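Local structure of P91 (Metagenome, 4ZI5) at residues Leu205-Pro217 with Gly226-Ala240. The protein hydrolyses phosphotriesters as a promiscuous activity and belongs to the dienelactone hydrolase family of alpha/beta hydrolases. Sequence-based numbering, arbitrary orientation.
Sequences LYLGNAVHSFTDP and GLAYDATAEARSWTA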
loop_
_atom_site.group_PDB
_atom_site.type_symbol
_atom_site.label_atom_id
_atom_site.label_comp_id
_atom_site.label_asym_id
_atom_site.label_seq_id
_atom_site.Cartn_x
_atom_site.Cartn_y
_atom_site.Cartn_z
ATOM N N LEU A 205 4.458 -2.294 -0.071
ATOM C CA LEU A 205 3.729 -1.692 1.017
ATOM C C LEU A 205 4.455 -2.067 2.297
ATOM O O LEU A 205 4.445 -3.239 2.718
ATOM C CB LEU A 205 2.278 -2.216 1.086
ATOM C CG LEU A 205 1.373 -1.723 2.223
ATOM C CD1 LEU A 205 1.165 -0.209 2.143
ATOM C CD2 LEU A 205 0.048 -2.440 2.094
ATOM N N TYR A 206 5.081 -1.054 2.886
ATOM C CA TYR A 206 5.694 -1.133 4.199
ATOM C C TYR A 206 4.622 -0.926 5.257
ATOM O O TYR A 206 3.987 0.152 5.317
ATOM C CB TYR A 206 6.744 -0.030 4.380
ATOM C CG TYR A 206 8.046 -0.298 3.695
ATOM C CD1 TYR A 206 8.175 -0.070 2.330
ATOM C CD2 TYR A 206 9.182 -0.698 4.410
ATOM C CE1 TYR A 206 9.379 -0.276 1.688
ATOM C CE2 TYR A 206 10.403 -0.922 3.759
ATOM C CZ TYR A 206 10.475 -0.724 2.397
ATOM O OH TYR A 206 11.640 -0.882 1.699
ATOM N N LEU A 207 4.497 -1.906 6.136
ATOM C CA LEU A 207 3.527 -1.874 7.209
ATOM C C LEU A 207 4.207 -1.608 8.531
ATOM O O LEU A 207 4.920 -2.438 9.064
ATOM C CB LEU A 207 2.764 -3.172 7.229
ATOM C CG LEU A 207 1.923 -3.314 5.947
ATOM C CD1 LEU A 207 1.725 -4.776 5.622
ATOM C CD2 LEU A 207 0.607 -2.552 5.983
ATOM N N GLY A 208 4.007 -0.408 9.067
ATOM C CA GLY A 208 4.653 -0.047 10.325
ATOM C C GLY A 208 4.271 -0.955 11.476
ATOM O O GLY A 208 3.172 -1.484 11.525
ATOM N N ASN A 209 5.205 -1.152 12.398
ATOM C CA ASN A 209 4.995 -1.891 13.660
ATOM C C ASN A 209 4.832 -3.394 13.469
ATOM O O ASN A 209 4.531 -4.103 14.421
ATOM C CB ASN A 209 3.800 -1.334 14.452
ATOM C CG ASN A 209 3.895 0.152 14.677
ATOM O OD1 ASN A 209 3.069 0.937 14.181
ATOM N ND2 ASN A 209 4.936 0.560 15.363
ATOM N N ALA A 210 5.054 -3.886 12.261
ATOM C CA ALA A 210 4.891 -5.279 11.938
ATOM C C ALA A 210 6.265 -5.936 11.715
ATOM O O ALA A 210 7.173 -5.376 11.103
ATOM C CB ALA A 210 4.006 -5.420 10.691
ATOM N N VAL A 211 6.374 -7.171 12.163
ATOM C CA VAL A 211 7.584 -7.965 12.010
ATOM C C VAL A 211 7.234 -9.167 11.115
ATOM O O VAL A 211 6.299 -9.093 10.307
ATOM C CB VAL A 211 8.175 -8.362 13.396
ATOM C CG1 VAL A 211 8.594 -7.118 14.150
ATOM C CG2 VAL A 211 7.184 -9.195 14.208
ATOM N N HIS A 212 8.005 -10.255 11.196
ATOM C CA HIS A 212 7.753 -11.403 10.344
ATOM C C HIS A 212 6.480 -12.119 10.793
ATOM O O HIS A 212 6.077 -12.041 11.982
ATOM C CB HIS A 212 8.956 -12.363 10.366
ATOM C CG HIS A 212 9.106 -13.185 9.131
ATOM N ND1 HIS A 212 9.628 -12.680 7.961
ATOM C CD2 HIS A 212 8.850 -14.496 8.890
ATOM C CE1 HIS A 212 9.692 -13.640 7.055
ATOM N NE2 HIS A 212 9.213 -14.746 7.590
ATOM N N SER A 213 5.884 -12.851 9.856
ATOM C CA SER A 213 4.678 -13.646 10.116
ATOM C C SER A 213 3.521 -12.826 10.686
ATOM O O SER A 213 2.683 -13.340 11.441
ATOM C CB SER A 213 5.000 -14.838 11.042
ATOM O OG SER A 213 5.930 -15.708 10.424
ATOM N N PHE A 214 3.437 -11.555 10.271
ATOM C CA PHE A 214 2.416 -10.666 10.807
ATOM C C PHE A 214 0.971 -11.114 10.496
ATOM O O PHE A 214 0.048 -10.639 11.140
ATOM C CB PHE A 214 2.643 -9.207 10.386
ATOM C CG PHE A 214 2.585 -8.955 8.898
ATOM C CD1 PHE A 214 1.368 -8.874 8.225
ATOM C CD2 PHE A 214 3.764 -8.712 8.175
ATOM C CE1 PHE A 214 1.324 -8.615 6.856
ATOM C CE2 PHE A 214 3.733 -8.433 6.815
ATOM C CZ PHE A 214 2.506 -8.392 6.144
ATOM N N THR A 215 0.783 -11.994 9.511
ATOM C CA THR A 215 -0.553 -12.446 9.137
ATOM C C THR A 215 -1.067 -13.609 9.963
ATOM O O THR A 215 -2.217 -13.957 9.830
ATOM C CB THR A 215 -0.628 -12.925 7.668
ATOM O OG1 THR A 215 0.226 -14.059 7.502
ATOM C CG2 THR A 215 -0.240 -11.842 6.697
ATOM N N ASP A 216 -0.260 -14.184 10.844
ATOM C CA ASP A 216 -0.642 -15.389 11.564
ATOM C C ASP A 216 -0.852 -15.088 13.056
ATOM O O ASP A 216 0.112 -14.798 13.744
ATOM C CB ASP A 216 0.455 -16.441 11.429
ATOM C CG ASP A 216 0.045 -17.780 12.000
ATOM O OD1 ASP A 216 -1.094 -17.914 12.508
ATOM O OD2 ASP A 216 0.860 -18.714 11.931
ATOM N N PRO A 217 -2.092 -15.217 13.556
ATOM C CA PRO A 217 -2.332 -15.060 15.002
ATOM C C PRO A 217 -1.483 -15.972 15.897
ATOM O O PRO A 217 -1.238 -15.617 17.048
ATOM C CB PRO A 217 -3.833 -15.362 15.154
ATOM C CG PRO A 217 -4.410 -14.998 13.824
ATOM C CD PRO A 217 -3.357 -15.377 12.814
ATOM N N GLY A 226 11.551 -12.672 16.193
ATOM C CA GLY A 226 11.237 -11.867 14.993
ATOM C C GLY A 226 9.871 -12.137 14.374
ATOM O O GLY A 226 9.509 -11.480 13.392
ATOM N N LEU A 227 9.114 -13.084 14.947
ATOM C CA LEU A 227 7.785 -13.441 14.475
ATOM C C LEU A 227 6.710 -13.009 15.466
ATOM O O LEU A 227 6.760 -13.372 16.640
ATOM C CB LEU A 227 7.668 -14.941 14.226
ATOM C CG LEU A 227 8.229 -15.456 12.908
ATOM C CD1 LEU A 227 9.724 -15.246 12.826
ATOM C CD2 LEU A 227 7.872 -16.940 12.770
ATOM N N ALA A 228 5.750 -12.219 15.000
ATOM C CA ALA A 228 4.643 -11.787 15.816
ATOM C C ALA A 228 3.483 -11.391 14.894
ATOM O O ALA A 228 3.713 -10.930 13.768
ATOM C CB ALA A 228 5.043 -10.631 16.728
ATOM N N TYR A 229 2.260 -11.550 15.413
ATOM C CA TYR A 229 1.036 -11.192 14.737
ATOM C C TYR A 229 0.785 -9.724 14.813
ATOM O O TYR A 229 1.037 -9.108 15.867
ATOM C CB TYR A 229 -0.138 -11.903 15.411
ATOM C CG TYR A 229 -1.489 -11.678 14.770
ATOM C CD1 TYR A 229 -1.683 -11.883 13.407
ATOM C CD2 TYR A 229 -2.582 -11.229 15.523
ATOM C CE1 TYR A 229 -2.931 -11.682 12.822
ATOM C CE2 TYR A 229 -3.829 -11.034 14.938
ATOM C CZ TYR A 229 -4.004 -11.249 13.591
ATOM O OH TYR A 229 -5.253 -11.036 13.020
ATOM N N ASP A 230 0.255 -9.150 13.737
ATOM C CA ASP A 230 -0.270 -7.789 13.802
ATOM C C ASP A 230 -1.517 -7.720 12.947
ATOM O O ASP A 230 -1.429 -7.762 11.712
ATOM C CB ASP A 230 0.741 -6.714 13.363
ATOM C CG ASP A 230 0.216 -5.335 13.627
ATOM O OD1 ASP A 230 0.005 -5.008 14.812
ATOM O OD2 ASP A 230 -0.093 -4.602 12.682
ATOM N N ALA A 231 -2.667 -7.652 13.613
ATOM C CA ALA A 231 -3.975 -7.689 12.956
ATOM C C ALA A 231 -4.161 -6.523 12.001
ATOM O O ALA A 231 -4.792 -6.677 10.938
ATOM C CB ALA A 231 -5.064 -7.691 13.994
ATOM N N THR A 232 -3.614 -5.370 12.358
ATOM C CA THR A 232 -3.707 -4.205 11.462
ATOM C C THR A 232 -2.995 -4.451 10.161
ATOM O O THR A 232 -3.584 -4.205 9.061
ATOM C CB THR A 232 -3.212 -2.909 12.117
ATOM O OG1 THR A 232 -3.999 -2.674 13.294
ATOM C CG2 THR A 232 -3.366 -1.731 11.189
ATOM N N ALA A 233 -1.758 -4.938 10.251
ATOM C CA ALA A 233 -1.019 -5.307 9.052
ATOM C C ALA A 233 -1.692 -6.445 8.253
ATOM O O ALA A 233 -1.681 -6.418 7.020
ATOM C CB ALA A 233 0.413 -5.671 9.393
ATOM N N GLU A 234 -2.244 -7.445 8.964
ATOM C CA GLU A 234 -2.943 -8.565 8.301
ATOM C C GLU A 234 -4.088 -8.009 7.443
ATOM O O GLU A 234 -4.196 -8.295 6.246
ATOM C CB GLU A 234 -3.498 -9.595 9.304
ATOM C CG GLU A 234 -4.031 -10.825 8.560
ATOM C CD GLU A 234 -4.941 -11.755 9.315
ATOM O OE1 GLU A 234 -5.387 -11.472 10.456
ATOM O OE2 GLU A 234 -5.272 -12.794 8.691
ATOM N N ALA A 235 -4.939 -7.210 8.076
ATOM C CA ALA A 235 -6.096 -6.609 7.392
ATOM C C ALA A 235 -5.704 -5.737 6.212
ATOM O O ALA A 235 -6.247 -5.878 5.105
ATOM C CB ALA A 235 -6.901 -5.774 8.352
ATOM N N ARG A 236 -4.793 -4.809 6.446
ATOM C CA ARG A 236 -4.404 -3.880 5.385
ATOM C C ARG A 236 -3.735 -4.596 4.200
ATOM O O ARG A 236 -3.954 -4.217 3.062
ATOM C CB ARG A 236 -3.464 -2.794 5.919
ATOM C CG ARG A 236 -4.176 -1.783 6.779
ATOM C CD ARG A 236 -3.216 -0.861 7.469
ATOM N NE ARG A 236 -3.924 0.043 8.376
ATOM C CZ ARG A 236 -3.343 0.898 9.223
ATOM N NH1 ARG A 236 -2.031 0.973 9.335
ATOM N NH2 ARG A 236 -4.104 1.642 10.018
ATOM N N SER A 237 -2.890 -5.590 4.473
ATOM C CA SER A 237 -2.224 -6.310 3.393
ATOM C C SER A 237 -3.229 -7.137 2.590
ATOM O O SER A 237 -3.172 -7.184 1.353
ATOM C CB SER A 237 -1.074 -7.159 3.953
ATOM O OG SER A 237 -1.543 -8.144 4.847
ATOM N N TRP A 238 -4.177 -7.769 3.282
ATOM C CA TRP A 238 -5.230 -8.531 2.619
ATOM C C TRP A 238 -6.083 -7.618 1.734
ATOM O O TRP A 238 -6.408 -7.960 0.595
ATOM C CB TRP A 238 -6.077 -9.284 3.654
ATOM C CG TRP A 238 -6.998 -10.279 3.057
ATOM C CD1 TRP A 238 -8.338 -10.150 2.861
ATOM C CD2 TRP A 238 -6.638 -11.572 2.566
ATOM N NE1 TRP A 238 -8.851 -11.309 2.303
ATOM C CE2 TRP A 238 -7.823 -12.193 2.098
ATOM C CE3 TRP A 238 -5.429 -12.270 2.476
ATOM C CZ2 TRP A 238 -7.824 -13.486 1.559
ATOM C CZ3 TRP A 238 -5.445 -13.554 1.958
ATOM C CH2 TRP A 238 -6.636 -14.141 1.496
ATOM N N THR A 239 -6.419 -6.441 2.243
ATOM C CA THR A 239 -7.229 -5.496 1.469
ATOM C C THR A 239 -6.443 -5.063 0.228
ATOM O O THR A 239 -7.012 -5.008 -0.864
ATOM C CB THR A 239 -7.636 -4.288 2.308
ATOM O OG1 THR A 239 -8.452 -4.713 3.416
ATOM C CG2 THR A 239 -8.419 -3.265 1.471
ATOM N N ALA A 240 -5.139 -4.794 0.384
ATOM C CA ALA A 240 -4.326 -4.381 -0.787
ATOM C C ALA A 240 -4.331 -5.496 -1.852
ATOM O O ALA A 240 -4.457 -5.211 -3.056
ATOM C CB ALA A 240 -2.923 -4.020 -0.396
HETATM O O HOH W 1 0.589 -2.342 11.181
HETATM O O HOH W 2 4.019 -8.217 13.476
#
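His212 N donates a hydrogen bond to Gly226 O (2.9 Å) and Ala228 N donates one to His212 O, a single beta bridge between His212 and Leu227 that pins the loop carrying His212. Leu227 lies alongside His212, pointing the same way, while its CD2 comes within 3.3 Å of Ser213 OG, itself hydrogen-bonded to Glu50. The His212 ring, bonded through ND1 to Asp180 and touching Cys131 of a probable nucleophile elbow, sits as the histidine of a Cys-His-Asp triad would. Tyr229, with CG anti to its own N (chi1 -177°), slides its ring under Pro217, whose CA makes a CH-pi contact 3.7 Å from the ring centroid; the opposite face covers Ala231 N, and OH reaches Glu234 OE1 at 2.6 Å. A leucine here would probably leave Glu234 OE1 without this hydroxyl and Pro217 without its aromatic floor. Asp230 N meets Phe214 O almost straight (177°), on a lone pair, and its carboxylate N-caps the helix at Ala233 N. Ala233 CB packs 3.5 Å from Phe214 CD1 and also against Ala210. Arg236 CB meets Leu207 CD2, Ser237 OG lies at the phenyl edge, and Ala240 CB touches Leu205 CD2. Over residues 231-240 the helix runs nearly antiparallel to strand residues 205-207, beside helix 56-67, while that strand pairs with strand 171-177 and continues the sheet into the second subunit.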